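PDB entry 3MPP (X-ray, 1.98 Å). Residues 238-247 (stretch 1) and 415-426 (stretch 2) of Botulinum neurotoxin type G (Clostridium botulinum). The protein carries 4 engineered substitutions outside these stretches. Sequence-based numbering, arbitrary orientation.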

# COMPACT_ATOMS: atom_id res chain seq x y z
N THR A 238 13.35 -1.67 -11.71
CA THR A 238 12.86 -0.49 -11.01
C THR A 238 13.67 -0.26 -9.74
O THR A 238 13.89 -1.20 -8.96
CB THR A 238 11.38 -0.69 -10.63
OG1 THR A 238 10.62 -0.93 -11.82
CG2 THR A 238 10.81 0.52 -9.84
N GLN A 239 14.09 0.97 -9.50
CA GLN A 239 14.87 1.27 -8.29
C GLN A 239 14.03 1.21 -7.02
O GLN A 239 12.97 1.85 -6.93
CB GLN A 239 15.56 2.62 -8.40
CG GLN A 239 16.60 2.68 -9.53
CD GLN A 239 17.00 4.10 -9.82
OE1 GLN A 239 16.15 4.98 -9.87
NE2 GLN A 239 18.29 4.33 -9.99
N TYR A 240 14.52 0.47 -6.03
CA TYR A 240 13.83 0.27 -4.76
C TYR A 240 14.78 0.41 -3.59
O TYR A 240 15.86 -0.19 -3.59
CB TYR A 240 13.29 -1.15 -4.68
CG TYR A 240 12.11 -1.46 -5.58
CD1 TYR A 240 10.94 -0.70 -5.53
CD2 TYR A 240 12.15 -2.56 -6.43
CE1 TYR A 240 9.84 -1.01 -6.34
CE2 TYR A 240 11.06 -2.88 -7.25
CZ TYR A 240 9.91 -2.11 -7.19
OH TYR A 240 8.83 -2.43 -8.00
N TYR A 241 14.36 1.16 -2.58
CA TYR A 241 14.98 1.11 -1.26
C TYR A 241 14.33 -0.03 -0.48
O TYR A 241 13.29 -0.55 -0.87
CB TYR A 241 14.83 2.47 -0.55
CG TYR A 241 15.51 3.57 -1.34
CD1 TYR A 241 16.89 3.74 -1.26
CD2 TYR A 241 14.79 4.39 -2.20
CE1 TYR A 241 17.54 4.73 -2.01
CE2 TYR A 241 15.43 5.38 -2.96
CZ TYR A 241 16.81 5.54 -2.85
OH TYR A 241 17.44 6.51 -3.57
N LEU A 242 14.96 -0.44 0.61
CA LEU A 242 14.57 -1.68 1.26
C LEU A 242 14.04 -1.40 2.66
O LEU A 242 14.60 -0.59 3.41
CB LEU A 242 15.76 -2.65 1.29
CG LEU A 242 15.54 -4.14 1.59
CD1 LEU A 242 14.51 -4.79 0.65
CD2 LEU A 242 16.87 -4.91 1.54
N PHE A 243 12.92 -2.03 2.97
CA PHE A 243 12.31 -1.88 4.28
C PHE A 243 12.19 -3.25 4.95
O PHE A 243 11.76 -4.21 4.31
CB PHE A 243 10.94 -1.20 4.13
CG PHE A 243 10.12 -1.19 5.38
CD1 PHE A 243 10.24 -0.15 6.31
CD2 PHE A 243 9.17 -2.18 5.62
CE1 PHE A 243 9.47 -0.13 7.46
CE2 PHE A 243 8.39 -2.16 6.80
CZ PHE A 243 8.53 -1.14 7.70
N ASN A 244 12.56 -3.31 6.23
CA ASN A 244 12.41 -4.53 7.04
C ASN A 244 11.26 -4.44 8.04
O ASN A 244 11.25 -3.58 8.92
CB ASN A 244 13.72 -4.85 7.78
CG ASN A 244 13.70 -6.21 8.41
OD1 ASN A 244 13.14 -6.38 9.48
ND2 ASN A 244 14.28 -7.21 7.73
N GLN A 245 10.29 -5.36 7.93
CA GLN A 245 9.13 -5.35 8.81
C GLN A 245 9.48 -5.58 10.28
O GLN A 245 8.83 -5.03 11.16
CB GLN A 245 8.07 -6.37 8.37
CG GLN A 245 6.81 -6.34 9.28
CD GLN A 245 5.81 -7.43 8.95
OE1 GLN A 245 6.17 -8.47 8.41
NE2 GLN A 245 4.54 -7.18 9.25
N GLY A 246 10.51 -6.37 10.56
CA GLY A 246 10.88 -6.64 11.94
C GLY A 246 11.72 -5.55 12.60
O GLY A 246 11.69 -5.38 13.82
N MET A 247 12.47 -4.81 11.79
CA MET A 247 13.32 -3.74 12.29
C MET A 247 13.03 -2.53 11.43
O MET A 247 13.74 -2.25 10.46
CB MET A 247 14.79 -4.17 12.20
CG MET A 247 15.03 -5.48 12.95
SD MET A 247 16.74 -6.05 13.01
CE MET A 247 17.47 -4.70 13.93
N ARG A 415 8.26 -13.71 14.37
CA ARG A 415 9.61 -13.60 13.80
C ARG A 415 9.53 -12.85 12.47
O ARG A 415 9.26 -13.45 11.42
CB ARG A 415 10.20 -15.01 13.63
CG ARG A 415 11.58 -15.10 12.95
CD ARG A 415 11.95 -16.58 12.63
NE ARG A 415 11.00 -17.17 11.68
CZ ARG A 415 10.76 -18.48 11.56
NH1 ARG A 415 11.40 -19.33 12.34
NH2 ARG A 415 9.88 -18.93 10.67
N LEU A 416 9.76 -11.54 12.51
CA LEU A 416 9.42 -10.66 11.39
C LEU A 416 10.64 -10.14 10.64
O LEU A 416 10.50 -9.47 9.63
CB LEU A 416 8.57 -9.48 11.88
CG LEU A 416 7.28 -9.83 12.64
CD1 LEU A 416 6.57 -8.58 13.17
CD2 LEU A 416 6.34 -10.68 11.76
N GLY A 417 11.84 -10.45 11.15
CA GLY A 417 13.07 -9.99 10.51
C GLY A 417 13.36 -10.45 9.08
O GLY A 417 14.25 -9.93 8.42
N CYS A 418 12.63 -11.46 8.61
CA CYS A 418 12.81 -11.94 7.24
C CYS A 418 11.72 -11.39 6.33
O CYS A 418 11.55 -11.87 5.22
CB CYS A 418 12.78 -13.47 7.17
SG CYS A 418 11.37 -14.23 8.04
N ASN A 419 10.99 -10.39 6.80
CA ASN A 419 9.92 -9.82 5.96
C ASN A 419 10.34 -8.46 5.46
O ASN A 419 10.67 -7.59 6.26
CB ASN A 419 8.61 -9.72 6.74
CG ASN A 419 8.13 -11.07 7.22
OD1 ASN A 419 8.30 -12.07 6.53
ND2 ASN A 419 7.53 -11.10 8.41
N TRP A 420 10.30 -8.29 4.14
CA TRP A 420 10.81 -7.09 3.50
C TRP A 420 9.75 -6.41 2.66
O TRP A 420 8.81 -7.06 2.18
CB TRP A 420 11.98 -7.46 2.58
CG TRP A 420 13.14 -8.16 3.29
CD1 TRP A 420 13.33 -9.52 3.41
CD2 TRP A 420 14.26 -7.54 3.95
NE1 TRP A 420 14.51 -9.77 4.11
CE2 TRP A 420 15.09 -8.57 4.44
CE3 TRP A 420 14.64 -6.21 4.17
CZ2 TRP A 420 16.28 -8.32 5.14
CZ3 TRP A 420 15.82 -5.95 4.86
CH2 TRP A 420 16.62 -7.01 5.35
N GLN A 421 9.91 -5.10 2.46
CA GLN A 421 9.16 -4.39 1.44
C GLN A 421 10.10 -3.54 0.60
O GLN A 421 11.13 -3.06 1.08
CB GLN A 421 8.08 -3.50 2.08
CG GLN A 421 7.04 -4.31 2.89
CD GLN A 421 5.97 -3.42 3.48
OE1 GLN A 421 5.54 -2.46 2.86
NE2 GLN A 421 5.51 -3.76 4.69
N PHE A 422 9.74 -3.38 -0.66
CA PHE A 422 10.53 -2.60 -1.60
C PHE A 422 9.88 -1.22 -1.81
O PHE A 422 8.68 -1.12 -2.11
CB PHE A 422 10.64 -3.35 -2.93
CG PHE A 422 11.50 -4.61 -2.85
CD1 PHE A 422 12.88 -4.55 -3.08
CD2 PHE A 422 10.94 -5.84 -2.55
CE1 PHE A 422 13.68 -5.70 -3.01
CE2 PHE A 422 11.74 -7.01 -2.49
CZ PHE A 422 13.10 -6.93 -2.72
N ILE A 423 10.68 -0.17 -1.67
CA ILE A 423 10.16 1.20 -1.72
C ILE A 423 10.69 1.97 -2.94
O ILE A 423 11.86 2.35 -2.98
CB ILE A 423 10.56 2.01 -0.45
CG1 ILE A 423 10.32 1.20 0.83
CG2 ILE A 423 9.80 3.33 -0.39
CD1 ILE A 423 10.61 2.01 2.12
N PRO A 424 9.84 2.17 -3.96
CA PRO A 424 10.22 3.07 -5.05
C PRO A 424 9.95 4.52 -4.68
O PRO A 424 9.04 4.79 -3.89
CB PRO A 424 9.27 2.68 -6.18
CG PRO A 424 8.06 2.03 -5.48
CD PRO A 424 8.45 1.69 -4.06
N VAL A 425 10.71 5.44 -5.27
CA VAL A 425 10.42 6.87 -5.12
C VAL A 425 9.07 7.15 -5.75
O VAL A 425 8.84 6.80 -6.91
CB VAL A 425 11.48 7.75 -5.83
CG1 VAL A 425 11.10 9.21 -5.68
CG2 VAL A 425 12.87 7.48 -5.28
N ASP A 426 8.17 7.78 -5.00
CA ASP A 426 6.79 7.97 -5.45
C ASP A 426 6.46 9.45 -5.29
O ASP A 426 6.90 10.07 -4.33
CB ASP A 426 5.85 7.11 -4.59
CG ASP A 426 4.40 7.19 -5.05
OD1 ASP A 426 4.04 6.49 -6.03
OD2 ASP A 426 3.63 7.93 -4.42
O HOH W 1 12.43 4.44 -7.44

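Leu242 and Phe422 sit at the apolar centre of the contact. They face each other as a non-hydrogen-bonded pair in an antiparallel ladder, and both are buried. Leu242 adopts the t,p rotamer. Leu242 CD1 lies over one face of the Phe422 ring, 3.9 Å from Phe422 CE1. Its branched end also reaches Trp420, with Leu242 CG 3.4 Å from Trp420 CE3. A compact branched side chain can thus touch two aromatic neighbours at once. Tyr240 extends this side of the sheet. Phe422 CB lies over the face of the Tyr240 ring, 3.6 Å from Tyr240 CG. The two rings meet obliquely, with centroids 5.5 Å apart. Pro424 packs against the edge of the Tyr240 ring, with Pro424 CG 3.6 Å from Tyr240 CE1.

The other face carries Tyr241, Phe243, Gln421 and Ile423. Ile423 serves both aromatic residues. Ile423 CD1 is 3.8 Å from Phe243 CB, and Ile423 CB is 4.3 Å from Tyr241 CB. The Tyr241 ring turns its edge to Val425, with Tyr241 CE2 4.0 Å from Val425 CG2. Gln421 approaches the Phe243 ring obliquely, NE2 being 3.9 Å from Phe243 CE2; this amide is hydrogen-bonded elsewhere in the structure.

Between the two faces runs the backbone ladder. Tyr241 N donates to Ile423 O, and Ile423 N to Tyr241 O, both at 2.8 Å. Phe243 N and Gln421 O, and Gln421 N and Phe243 O, repeat the pattern at 2.8 Å each. These bonds satisfy main-chain polar groups that would otherwise be costly to bury. At the Gln239 end a water continues the link: it donates to Gln239 O at 2.7 Å and accepts from Val425 N at 2.9 Å.

The polar edge lies beyond Asn244 and Trp420. Asn244 ND2 sits over one face of the Trp420 ring, 3.3 Å from CH2 of Trp420, and donates to Gly417 O at 2.8 Å. Asn244 OD1 accepts from Met247 N at 2.9 Å. One short amide therefore ties the loop that follows the strand to the type I turn of Leu416 to Asn419. Gln245 N donates to Asn419 O at 2.8 Å, extending the main-chain pairing. The extended Gln245 side chain brings OE1 to 3.0 Å from Asn419 ND2, a weak hydrogen bond. Gly246 fits tightly against the turn. A CB on Gly246 would lie 2.6 Å from Gly417 N and 2.8 Å from Leu416 C, so the absence of a side chain permits the close approach.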